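Local coordinates for alpha-fucosidase GH29 (Fusarium graminearum, PDB 4PSR), which hydrolyses alpha-L-fucosides as a retaining glycosidase of family GH29, probably releasing the alpha-1,6-linked fucose at the reducing-end N-acetylglucosamine of glycoprotein glycans, at residues Tyr319-Ala324 / Pro397-Ser402; Ser403-Thr408 / Val418-Trp423; Ser131-Lys136 / Phe208-Glu213; Leu151-Ala156 / Leu215-Pro220. All blocks are in the same frame, centred on the assembly; numbering follows the deposited sequence. Where two conformers were deposited one is given.

Contact 1. Residues Tyr319-Ala324 / Pro397-Ser402; sequences YYSSKA and PLQGNS. With NAG (2-acetamido-2-deoxy-beta-D-glucopyranose), chain E.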
# COMPACT_ATOMS: atom_id res chain seq x y z
N TYR A 319 -9.32 -8.94 15.53
CA TYR A 319 -9.36 -7.88 14.52
C TYR A 319 -9.07 -6.52 15.13
O TYR A 319 -9.34 -6.26 16.31
CB TYR A 319 -10.75 -7.83 13.90
CG TYR A 319 -11.19 -9.13 13.26
CD1 TYR A 319 -10.59 -9.58 12.11
CD2 TYR A 319 -12.22 -9.89 13.78
CE1 TYR A 319 -10.97 -10.74 11.50
CE2 TYR A 319 -12.61 -11.06 13.16
CZ TYR A 319 -11.98 -11.47 12.01
OH TYR A 319 -12.34 -12.62 11.35
N TYR A 320 -8.57 -5.63 14.28
CA TYR A 320 -8.46 -4.23 14.65
C TYR A 320 -9.76 -3.48 14.41
O TYR A 320 -10.70 -3.99 13.80
CB TYR A 320 -7.31 -3.58 13.92
CG TYR A 320 -5.97 -4.10 14.40
CD1 TYR A 320 -5.66 -4.13 15.76
CD2 TYR A 320 -5.05 -4.59 13.51
CE1 TYR A 320 -4.43 -4.61 16.22
CE2 TYR A 320 -3.80 -5.07 13.95
CZ TYR A 320 -3.51 -5.09 15.31
OH TYR A 320 -2.29 -5.56 15.79
N SER A 321 -9.83 -2.25 14.92
CA SER A 321 -11.03 -1.46 14.86
C SER A 321 -11.17 -0.67 13.55
O SER A 321 -10.19 -0.41 12.84
CB SER A 321 -11.04 -0.44 16.00
OG SER A 321 -10.01 0.52 15.85
N SER A 322 -12.42 -0.32 13.24
CA SER A 322 -12.74 0.58 12.13
C SER A 322 -11.93 1.87 12.24
O SER A 322 -11.38 2.34 11.26
CB SER A 322 -14.25 0.87 12.15
OG SER A 322 -14.97 -0.34 12.03
N LYS A 323 -11.86 2.44 13.43
CA LYS A 323 -11.15 3.67 13.68
C LYS A 323 -9.69 3.55 13.27
O LYS A 323 -9.18 4.42 12.57
CB LYS A 323 -11.29 4.11 15.15
CG LYS A 323 -10.53 5.39 15.49
CD LYS A 323 -10.62 5.73 16.99
CE LYS A 323 -12.04 6.05 17.41
NZ LYS A 323 -12.59 7.21 16.67
N ALA A 324 -9.04 2.47 13.68
CA ALA A 324 -7.64 2.25 13.34
C ALA A 324 -7.46 2.16 11.82
O ALA A 324 -6.48 2.67 11.29
CB ALA A 324 -7.12 0.97 14.00
N PRO A 397 -1.92 -0.85 14.63
CA PRO A 397 -2.20 0.27 13.71
C PRO A 397 -2.41 1.60 14.42
O PRO A 397 -2.87 1.61 15.56
CB PRO A 397 -3.49 -0.17 13.02
CG PRO A 397 -4.14 -1.09 14.02
CD PRO A 397 -3.02 -1.82 14.68
N LEU A 398 -2.07 2.69 13.74
CA LEU A 398 -2.34 4.05 14.25
C LEU A 398 -3.78 4.27 14.65
O LEU A 398 -4.70 4.03 13.87
CB LEU A 398 -2.03 5.10 13.19
CG LEU A 398 -2.35 6.56 13.54
CD1 LEU A 398 -1.36 7.03 14.58
CD2 LEU A 398 -2.31 7.47 12.33
N GLN A 399 -3.93 4.80 15.85
CA GLN A 399 -5.19 5.33 16.31
C GLN A 399 -4.90 6.68 16.90
O GLN A 399 -4.16 6.81 17.87
CB GLN A 399 -5.79 4.44 17.38
CG GLN A 399 -6.29 3.11 16.88
CD GLN A 399 -7.27 2.48 17.85
OE1 GLN A 399 -8.25 3.10 18.25
NE2 GLN A 399 -6.99 1.24 18.24
N GLY A 400 -5.46 7.72 16.29
CA GLY A 400 -5.31 9.07 16.76
C GLY A 400 -6.52 9.58 17.51
O GLY A 400 -7.46 8.85 17.82
N ASN A 401 -6.46 10.86 17.85
CA ASN A 401 -7.53 11.54 18.54
C ASN A 401 -7.59 13.01 18.11
O ASN A 401 -6.94 13.42 17.13
CB ASN A 401 -7.40 11.36 20.06
CG ASN A 401 -6.12 11.99 20.64
OD1 ASN A 401 -5.49 12.84 20.03
ND2 ASN A 401 -5.78 11.60 21.87
N SER A 402 -8.34 13.82 18.86
CA SER A 402 -8.50 15.22 18.50
C SER A 402 -7.20 16.03 18.51
O SER A 402 -7.18 17.15 17.99
CB SER A 402 -9.54 15.88 19.40
OG SER A 402 -9.02 16.01 20.71
C1 NAG E . -4.75 12.23 22.64
C2 NAG E . -5.18 12.48 24.07
C3 NAG E . -4.05 13.17 24.83
C4 NAG E . -2.77 12.35 24.71
C5 NAG E . -2.46 12.04 23.25
C6 NAG E . -1.29 11.11 23.09
C7 NAG E . -7.55 12.83 24.62
C8 NAG E . -8.70 13.78 24.57
N2 NAG E . -6.40 13.28 24.12
O3 NAG E . -4.41 13.30 26.20
O4 NAG E . -1.67 13.06 25.26
O5 NAG E . -3.58 11.40 22.62
O6 NAG E . -1.54 9.86 23.72
O7 NAG E . -7.66 11.70 25.09
O HOH W 1 -10.68 1.90 18.60
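P397, A324 and Q399 bury the most surface in this contact: P397 and Q399 of the loop close on A324 in the first turn of helix 322-334, and P397 also covers Y320. The pyrrolidine ring of P397 lies over one face of the Y320 ring: CD of P397 stands 3.3 Å from the centroid of the Y320 ring and 9° off its normal, which makes this a CH-pi contact centred on the face. CG of the same proline reaches on to the methyl of A324, with A324 CB 3.6 Å from P397 CG. That methyl also receives the side chain of Q399, whose CG lies 3.7 Å from A324 CB. K323 crosses Q399 at about a right angle, its CD 3.8 Å from Q399 OE1. One water joins the polar ends, donating to Q399 OE1 at 2.7 Å and pairing with S321 OG at 3.1 Å. S321 OG also accepts from A324 N (3.1 Å, 161°), a capping bond over the first turn. Further along the loop, N401 ND2 carries the N-linked NAG, and H327 bonds to the backbone of G400. The arrangement is an N-capped helix of the TIM barrel packed against the loop that enters the C-terminal beta domain.

Contact 2. Residues Ser403-Thr408 / Val418-Trp423; sequences SDIRFT and VTVLGW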
# COMPACT_ATOMS: atom_id res chain seq x y z
N SER A 403 -6.12 15.47 19.06
CA SER A 403 -4.81 16.12 19.05
C SER A 403 -4.05 15.98 17.72
O SER A 403 -3.01 16.60 17.52
CB SER A 403 -3.93 15.54 20.16
OG SER A 403 -4.44 15.85 21.45
N ASP A 404 -4.59 15.17 16.81
CA ASP A 404 -3.89 14.77 15.58
C ASP A 404 -4.59 15.29 14.35
O ASP A 404 -5.82 15.20 14.26
CB ASP A 404 -3.80 13.25 15.48
CG ASP A 404 -3.15 12.63 16.69
OD1 ASP A 404 -1.95 12.95 16.90
OD2 ASP A 404 -3.81 11.79 17.34
N ILE A 405 -3.83 15.85 13.42
CA ILE A 405 -4.35 16.18 12.10
C ILE A 405 -3.49 15.62 10.98
O ILE A 405 -2.27 15.45 11.11
CB ILE A 405 -4.55 17.71 11.90
CG1 ILE A 405 -3.25 18.47 12.17
CG2 ILE A 405 -5.69 18.21 12.79
CD1 ILE A 405 -3.34 19.97 11.92
N ARG A 406 -4.16 15.32 9.87
CA ARG A 406 -3.51 14.86 8.63
C ARG A 406 -3.96 15.78 7.49
O ARG A 406 -5.14 16.16 7.40
CB ARG A 406 -3.85 13.41 8.32
CG ARG A 406 -3.31 12.42 9.37
CD ARG A 406 -1.80 12.41 9.40
NE ARG A 406 -1.24 11.44 10.34
CZ ARG A 406 -1.02 11.67 11.63
NH1 ARG A 406 -1.32 12.83 12.19
NH2 ARG A 406 -0.49 10.71 12.38
N PHE A 407 -3.04 16.13 6.62
CA PHE A 407 -3.30 17.07 5.54
C PHE A 407 -3.43 16.35 4.19
O PHE A 407 -2.70 15.39 3.91
CB PHE A 407 -2.13 18.05 5.42
CG PHE A 407 -1.89 18.90 6.64
CD1 PHE A 407 -2.83 19.86 7.04
CD2 PHE A 407 -0.72 18.77 7.34
CE1 PHE A 407 -2.58 20.66 8.14
CE2 PHE A 407 -0.47 19.58 8.46
CZ PHE A 407 -1.40 20.52 8.85
N THR A 408 -4.30 16.86 3.33
CA THR A 408 -4.31 16.50 1.91
C THR A 408 -4.67 17.78 1.16
O THR A 408 -5.16 18.74 1.78
CB THR A 408 -5.34 15.41 1.58
OG1 THR A 408 -6.62 15.80 2.11
CG2 THR A 408 -4.95 14.03 2.13
N VAL A 418 -7.84 19.65 6.17
CA VAL A 418 -7.27 19.41 7.49
C VAL A 418 -8.18 18.44 8.19
O VAL A 418 -9.29 18.80 8.62
CB VAL A 418 -7.18 20.69 8.30
CG1 VAL A 418 -6.62 20.39 9.70
CG2 VAL A 418 -6.34 21.72 7.56
N THR A 419 -7.74 17.20 8.30
CA THR A 419 -8.56 16.15 8.85
C THR A 419 -8.12 15.85 10.27
O THR A 419 -6.97 15.50 10.50
CB THR A 419 -8.54 14.85 7.97
OG1 THR A 419 -9.08 15.13 6.67
CG2 THR A 419 -9.39 13.78 8.59
N VAL A 420 -9.03 16.04 11.23
CA VAL A 420 -8.73 15.88 12.65
C VAL A 420 -9.29 14.53 13.11
O VAL A 420 -10.40 14.16 12.76
CB VAL A 420 -9.27 17.09 13.50
CG1 VAL A 420 -10.79 17.19 13.47
CG2 VAL A 420 -8.74 17.05 14.94
N LEU A 421 -8.49 13.78 13.88
CA LEU A 421 -8.77 12.38 14.16
C LEU A 421 -9.63 12.13 15.40
O LEU A 421 -9.67 11.00 15.91
CB LEU A 421 -7.45 11.61 14.20
CG LEU A 421 -6.53 11.74 12.97
CD1 LEU A 421 -5.33 10.78 13.02
CD2 LEU A 421 -7.28 11.51 11.64
N GLY A 422 -10.37 13.16 15.82
CA GLY A 422 -11.32 13.09 16.90
C GLY A 422 -12.00 14.43 17.01
O GLY A 422 -11.49 15.43 16.47
N TRP A 423 -13.14 14.47 17.69
CA TRP A 423 -13.82 15.73 17.95
C TRP A 423 -13.21 16.45 19.15
O TRP A 423 -13.22 15.91 20.25
CB TRP A 423 -15.33 15.54 18.19
CG TRP A 423 -16.00 16.88 18.23
CD1 TRP A 423 -16.39 17.57 19.36
CD2 TRP A 423 -16.29 17.74 17.12
NE1 TRP A 423 -16.92 18.78 19.00
CE2 TRP A 423 -16.88 18.91 17.63
CE3 TRP A 423 -16.12 17.62 15.74
CZ2 TRP A 423 -17.30 19.96 16.81
CZ3 TRP A 423 -16.53 18.65 14.92
CH2 TRP A 423 -17.13 19.81 15.46
O HOH W 2 -6.90 15.56 5.06
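R406 O accepts two bonds: one from T419 N across the strands at 2.9 Å, with a nearly straight N-H...O angle of 167°, and one from a water that donates to it at 3.0 Å. The same water donates to T408 OG1 and is hydrogen-bonded to T419 OG1, and so ties two threonine hydroxyls to the backbone of the pair. R406 N returns a bond to T419 O at 2.9 Å, which defines R406 and T419 as the antiparallel hydrogen-bonded pair. Two residues along, just past the end of the second strand, L421 N donates to D404 O at 3.0 Å. The pairs flanking R406-T419, I405 with V420 and F407 with V418, are non-hydrogen-bonded and bring their side chains to one face of the sheet. There V418 splits its two methyls: CG1 packs on CG2 of I405 in the conformer given, while CG2 sits in the plane of the F407 ring, at its edge, 3.9 Å from F407 CE1. With V418 CG1 anti to the backbone N (chi1 178°), the branches spread toward both neighbours.

Beyond the strand end L421 CD1 packs on D404 CB. On the other face, which R406 shares with T419, R406 turns its guanidinium back so that NH1 donates to its neighbour I405 O from above the carbonyl plane. The charged end of R406 pairs with D331 through NE, and D404 OD2 accepts from N387; helix 322-334 of the barrel covers this face. The arrangement is a beta hairpin of strands 405-409 and 415-420 within the antiparallel sheet of the C-terminal domain.

Contact 3. Residues Ser131-Lys136 / Phe208-Glu213; sequences SMWDSK and FDKHRE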
# COMPACT_ATOMS: atom_id res chain seq x y z
N SER A 131 -1.79 -22.08 -7.97
CA SER A 131 -2.26 -20.98 -8.83
C SER A 131 -3.77 -21.00 -8.85
O SER A 131 -4.32 -22.03 -9.18
CB SER A 131 -1.76 -21.15 -10.25
OG SER A 131 -0.34 -21.22 -10.32
N MET A 132 -4.46 -19.91 -8.52
CA MET A 132 -5.91 -19.97 -8.35
C MET A 132 -6.71 -19.57 -9.59
O MET A 132 -7.94 -19.35 -9.49
CB MET A 132 -6.34 -19.26 -7.09
CG MET A 132 -6.01 -20.15 -5.88
SD MET A 132 -6.52 -19.45 -4.29
CE MET A 132 -5.17 -18.29 -4.01
N TRP A 133 -6.07 -19.55 -10.75
CA TRP A 133 -6.76 -19.43 -12.05
C TRP A 133 -6.66 -20.79 -12.78
O TRP A 133 -5.98 -21.71 -12.32
CB TRP A 133 -6.19 -18.28 -12.90
CG TRP A 133 -4.75 -18.47 -13.28
CD1 TRP A 133 -4.30 -18.95 -14.48
CD2 TRP A 133 -3.58 -18.18 -12.49
NE1 TRP A 133 -2.93 -18.99 -14.47
CE2 TRP A 133 -2.46 -18.55 -13.26
CE3 TRP A 133 -3.38 -17.69 -11.18
CZ2 TRP A 133 -1.15 -18.41 -12.79
CZ3 TRP A 133 -2.07 -17.57 -10.71
CH2 TRP A 133 -0.98 -17.92 -11.52
N ASP A 134 -7.37 -20.91 -13.90
CA ASP A 134 -7.31 -22.10 -14.74
C ASP A 134 -5.98 -22.09 -15.46
O ASP A 134 -5.84 -21.42 -16.48
CB ASP A 134 -8.45 -22.05 -15.76
CG ASP A 134 -8.64 -23.36 -16.47
OD1 ASP A 134 -7.77 -24.24 -16.33
OD2 ASP A 134 -9.66 -23.50 -17.17
N SER A 135 -4.99 -22.80 -14.93
CA SER A 135 -3.61 -22.71 -15.40
C SER A 135 -3.18 -23.94 -16.19
O SER A 135 -3.38 -25.08 -15.73
CB SER A 135 -2.68 -22.52 -14.21
OG SER A 135 -1.32 -22.54 -14.59
N LYS A 136 -2.63 -23.72 -17.37
CA LYS A 136 -1.99 -24.78 -18.16
C LYS A 136 -0.57 -25.01 -17.66
O LYS A 136 -0.10 -26.14 -17.64
CB LYS A 136 -2.00 -24.46 -19.65
CG LYS A 136 -3.43 -24.33 -20.20
CD LYS A 136 -3.49 -23.86 -21.64
CE LYS A 136 -4.92 -23.50 -22.04
NZ LYS A 136 -5.52 -22.45 -21.16
N PHE A 208 7.90 -16.55 -14.51
CA PHE A 208 7.46 -15.74 -15.63
C PHE A 208 6.20 -16.29 -16.29
O PHE A 208 5.24 -15.54 -16.53
CB PHE A 208 8.56 -15.58 -16.69
CG PHE A 208 8.07 -14.95 -17.95
CD1 PHE A 208 8.02 -13.58 -18.08
CD2 PHE A 208 7.61 -15.72 -19.00
CE1 PHE A 208 7.53 -12.98 -19.24
CE2 PHE A 208 7.12 -15.12 -20.14
CZ PHE A 208 7.09 -13.75 -20.26
N ASP A 209 6.17 -17.59 -16.54
CA ASP A 209 5.04 -18.19 -17.26
C ASP A 209 3.75 -18.03 -16.45
O ASP A 209 2.67 -17.83 -17.01
CB ASP A 209 5.27 -19.67 -17.55
CG ASP A 209 6.33 -19.92 -18.62
OD1 ASP A 209 6.66 -18.98 -19.36
OD2 ASP A 209 6.78 -21.08 -18.72
N LYS A 210 3.84 -18.14 -15.12
CA LYS A 210 2.68 -17.92 -14.26
C LYS A 210 2.15 -16.48 -14.41
O LYS A 210 0.93 -16.24 -14.59
CB LYS A 210 3.02 -18.23 -12.81
CG LYS A 210 3.06 -19.71 -12.48
CD LYS A 210 3.69 -19.96 -11.11
CE LYS A 210 3.50 -21.39 -10.65
NZ LYS A 210 4.02 -21.53 -9.26
N HIS A 211 3.05 -15.50 -14.30
CA HIS A 211 2.65 -14.11 -14.52
C HIS A 211 2.01 -13.89 -15.89
O HIS A 211 0.96 -13.26 -15.99
CB HIS A 211 3.84 -13.17 -14.46
CG HIS A 211 4.17 -12.62 -13.11
ND1 HIS A 211 3.20 -12.14 -12.25
CD2 HIS A 211 5.36 -12.38 -12.51
CE1 HIS A 211 3.78 -11.64 -11.18
NE2 HIS A 211 5.09 -11.77 -11.31
N ARG A 212 2.66 -14.39 -16.93
CA ARG A 212 2.20 -14.19 -18.30
C ARG A 212 0.79 -14.76 -18.52
O ARG A 212 -0.08 -14.11 -19.10
CB ARG A 212 3.18 -14.83 -19.28
CG ARG A 212 2.63 -14.97 -20.69
CD ARG A 212 3.71 -15.20 -21.73
NE ARG A 212 4.45 -16.42 -21.44
CZ ARG A 212 5.36 -16.96 -22.24
NH1 ARG A 212 5.97 -18.07 -21.86
NH2 ARG A 212 5.66 -16.39 -23.39
N GLU A 213 0.59 -15.98 -18.05
CA GLU A 213 -0.68 -16.69 -18.23
C GLU A 213 -1.76 -15.96 -17.44
O GLU A 213 -2.86 -15.69 -17.95
CB GLU A 213 -0.55 -18.13 -17.75
CG GLU A 213 -1.76 -19.03 -18.06
CD GLU A 213 -1.52 -20.40 -17.51
OE1 GLU A 213 -1.40 -20.50 -16.27
OE2 GLU A 213 -1.33 -21.38 -18.30
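W133 presents its indole edge to the side chain of E213, the CD of which lies in the ring plane, while CZ2 of W133 comes within 3.5 Å of K210 O. This joins a beta-alpha loop of the TIM barrel, running from strand 119-125 to helix 151-161, to the outer helix 200-218. Both oxygens of the E213 carboxylate bond to the loop. W133 NE1 donates to E213 OE1 at 2.8 Å and 157°, approaching on the anti side, 26° out of the carboxylate plane. S135 OG donates to the same OE1 at 2.6 Å, on the syn lone pair, so this oxygen carries two donors. In E213 CG is anti to the backbone N (chi1 -172°), and the chain stays extended beyond it, which lets the carboxylate reach the loop. The indole and carboxylate planes stand 77° apart, with NE1 pointing its N-H at OE1 from the ring edge. K210 sends its NZ to a salt bridge with E125, which also accepts from S131. The other oxygen, E213 OE2, accepts from V137 N as well as from K136 N, the latter at 2.8 Å and from above the carboxylate plane.

Contact 4. Residues Leu151-Ala156 / Leu215-Pro220; sequences LVKLWA and LDHVQP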
# COMPACT_ATOMS: atom_id res chain seq x y z
N LEU A 151 -11.21 -19.53 -9.56
CA LEU A 151 -11.49 -18.52 -8.54
C LEU A 151 -11.05 -17.15 -8.98
O LEU A 151 -11.79 -16.18 -8.81
CB LEU A 151 -10.87 -18.91 -7.19
CG LEU A 151 -11.39 -20.23 -6.63
CD1 LEU A 151 -10.56 -20.60 -5.40
CD2 LEU A 151 -12.87 -20.17 -6.31
N VAL A 152 -9.86 -17.06 -9.56
CA VAL A 152 -9.33 -15.76 -9.98
C VAL A 152 -10.22 -15.12 -11.07
O VAL A 152 -10.49 -13.93 -11.00
CB VAL A 152 -7.85 -15.89 -10.34
CG1 VAL A 152 -7.36 -14.70 -11.10
CG2 VAL A 152 -7.02 -16.08 -9.04
N LYS A 153 -10.68 -15.90 -12.04
CA LYS A 153 -11.54 -15.35 -13.09
C LYS A 153 -12.89 -14.91 -12.53
O LYS A 153 -13.39 -13.85 -12.90
CB LYS A 153 -11.68 -16.32 -14.26
CG LYS A 153 -12.32 -15.73 -15.52
CD LYS A 153 -11.45 -14.70 -16.24
CE LYS A 153 -12.04 -14.42 -17.62
NZ LYS A 153 -11.45 -13.26 -18.32
N LEU A 154 -13.46 -15.71 -11.62
CA LEU A 154 -14.73 -15.37 -10.95
C LEU A 154 -14.57 -14.01 -10.23
O LEU A 154 -15.41 -13.11 -10.35
CB LEU A 154 -15.02 -16.45 -9.89
CG LEU A 154 -16.33 -17.08 -9.45
CD1 LEU A 154 -17.41 -17.11 -10.50
CD2 LEU A 154 -15.97 -18.51 -9.04
N TRP A 155 -13.50 -13.85 -9.44
CA TRP A 155 -13.29 -12.60 -8.75
C TRP A 155 -13.10 -11.45 -9.72
O TRP A 155 -13.69 -10.37 -9.53
CB TRP A 155 -12.06 -12.65 -7.86
CG TRP A 155 -12.13 -13.52 -6.61
CD1 TRP A 155 -11.28 -14.53 -6.31
CD2 TRP A 155 -13.05 -13.42 -5.51
NE1 TRP A 155 -11.61 -15.07 -5.10
CE2 TRP A 155 -12.71 -14.43 -4.60
CE3 TRP A 155 -14.13 -12.60 -5.23
CZ2 TRP A 155 -13.38 -14.59 -3.38
CZ3 TRP A 155 -14.81 -12.78 -4.03
CH2 TRP A 155 -14.44 -13.78 -3.13
N ALA A 156 -12.29 -11.67 -10.75
CA ALA A 156 -11.98 -10.59 -11.68
C ALA A 156 -13.23 -10.11 -12.39
O ALA A 156 -13.46 -8.91 -12.52
CB ALA A 156 -10.95 -11.05 -12.71
N LEU A 215 -1.84 -12.83 -16.46
CA LEU A 215 -2.15 -11.45 -16.84
C LEU A 215 -2.87 -11.39 -18.19
O LEU A 215 -3.70 -10.50 -18.40
CB LEU A 215 -0.91 -10.56 -16.75
CG LEU A 215 0.19 -10.65 -17.82
CD1 LEU A 215 -0.16 -9.82 -19.05
CD2 LEU A 215 1.55 -10.23 -17.25
N ASP A 216 -2.59 -12.34 -19.08
CA ASP A 216 -3.35 -12.45 -20.31
C ASP A 216 -4.78 -12.94 -20.03
O ASP A 216 -5.71 -12.60 -20.76
CB ASP A 216 -2.66 -13.39 -21.31
CG ASP A 216 -1.43 -12.78 -21.99
OD1 ASP A 216 -1.32 -11.54 -22.12
OD2 ASP A 216 -0.59 -13.58 -22.45
N HIS A 217 -4.96 -13.70 -18.95
CA HIS A 217 -6.26 -14.29 -18.59
C HIS A 217 -7.23 -13.27 -18.00
O HIS A 217 -8.42 -13.31 -18.28
CB HIS A 217 -6.00 -15.41 -17.57
CG HIS A 217 -7.17 -16.29 -17.26
ND1 HIS A 217 -7.87 -16.98 -18.23
CD2 HIS A 217 -7.67 -16.70 -16.07
CE1 HIS A 217 -8.79 -17.74 -17.65
NE2 HIS A 217 -8.69 -17.59 -16.34
N VAL A 218 -6.74 -12.35 -17.18
CA VAL A 218 -7.61 -11.40 -16.48
C VAL A 218 -7.29 -9.92 -16.68
O VAL A 218 -8.02 -9.06 -16.20
CB VAL A 218 -7.77 -11.72 -14.95
CG1 VAL A 218 -8.29 -13.11 -14.77
CG2 VAL A 218 -6.46 -11.49 -14.16
N GLN A 219 -6.24 -9.61 -17.42
CA GLN A 219 -5.88 -8.23 -17.73
C GLN A 219 -5.87 -7.28 -16.50
O GLN A 219 -6.56 -6.24 -16.48
CB GLN A 219 -6.75 -7.65 -18.86
CG GLN A 219 -6.71 -8.50 -20.14
CD GLN A 219 -7.46 -7.86 -21.32
OE1 GLN A 219 -8.05 -6.78 -21.19
NE2 GLN A 219 -7.46 -8.56 -22.46
N PRO A 220 -5.05 -7.62 -15.50
CA PRO A 220 -5.03 -6.79 -14.28
C PRO A 220 -4.53 -5.37 -14.49
O PRO A 220 -3.61 -5.14 -15.29
CB PRO A 220 -4.06 -7.55 -13.37
CG PRO A 220 -3.15 -8.26 -14.33
CD PRO A 220 -3.99 -8.64 -15.50
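Two outer helices of the barrel, 151-161 and the last turn of 200-218, meet here through V152, A156 and K153 on one side and V218 and H217 on the other. V218 points into the partner helix and carries the contact: its CG1 touches V152 CG1 at 4.1 Å, and its CB lies 3.9 Å from A156 CB. On the barrel side V218 and A156 both touch L166 of strand 165-170. The two helices are thus neighbours in the alpha layer of the (beta/alpha)8 TIM barrel and share a strand as floor. In the conformer given, K153 adds a polar bond: NZ donates to H217 O at 3.0 Å, nearly along the C=O axis, with a C=O...N angle of 167°. In that conformer the chain bends at chi2 (69°), which places CD 3.8 Å from V218 CG1 and over one face of the H217 imidazole, offset toward its rim and 20° off the normal, a CH-pi contact at 4.2 Å from CD of K153 to the H217 ring centroid. The carbonyl taken by K153 lies at the C-terminal end of helix 200-218, where a lysine ammonium would probably interact favourably with the helix dipole. H217 NE2 is bonded to D150, whose other oxygen, OD1, accepts from K153 N.

Along the chain, contacts 3 and 4 interleave in the catalytic barrel, and contacts 1 and 2 follow in series. Contacts 3 and 4 are neighbours, with centres 10 Å apart; both use helix 200-218, and M132 O lies 3.0 Å from V152 N, a probable hydrogen bond between them. Contacts 1 and 2 have centres 13 Å apart and touch through S402 with V420 and L398 with R406, where helix 322-334 of the barrel packs against the loop and the antiparallel sheet. Contact 3 lies on the opposite side of the chain's centre from contacts 1 and 2, about 38 and 44 Å away between centres. One pair therefore ties helix 200-218 to the loop after strand 119-125 and to helix 151-161, the other joins the barrel to the C-terminal domain.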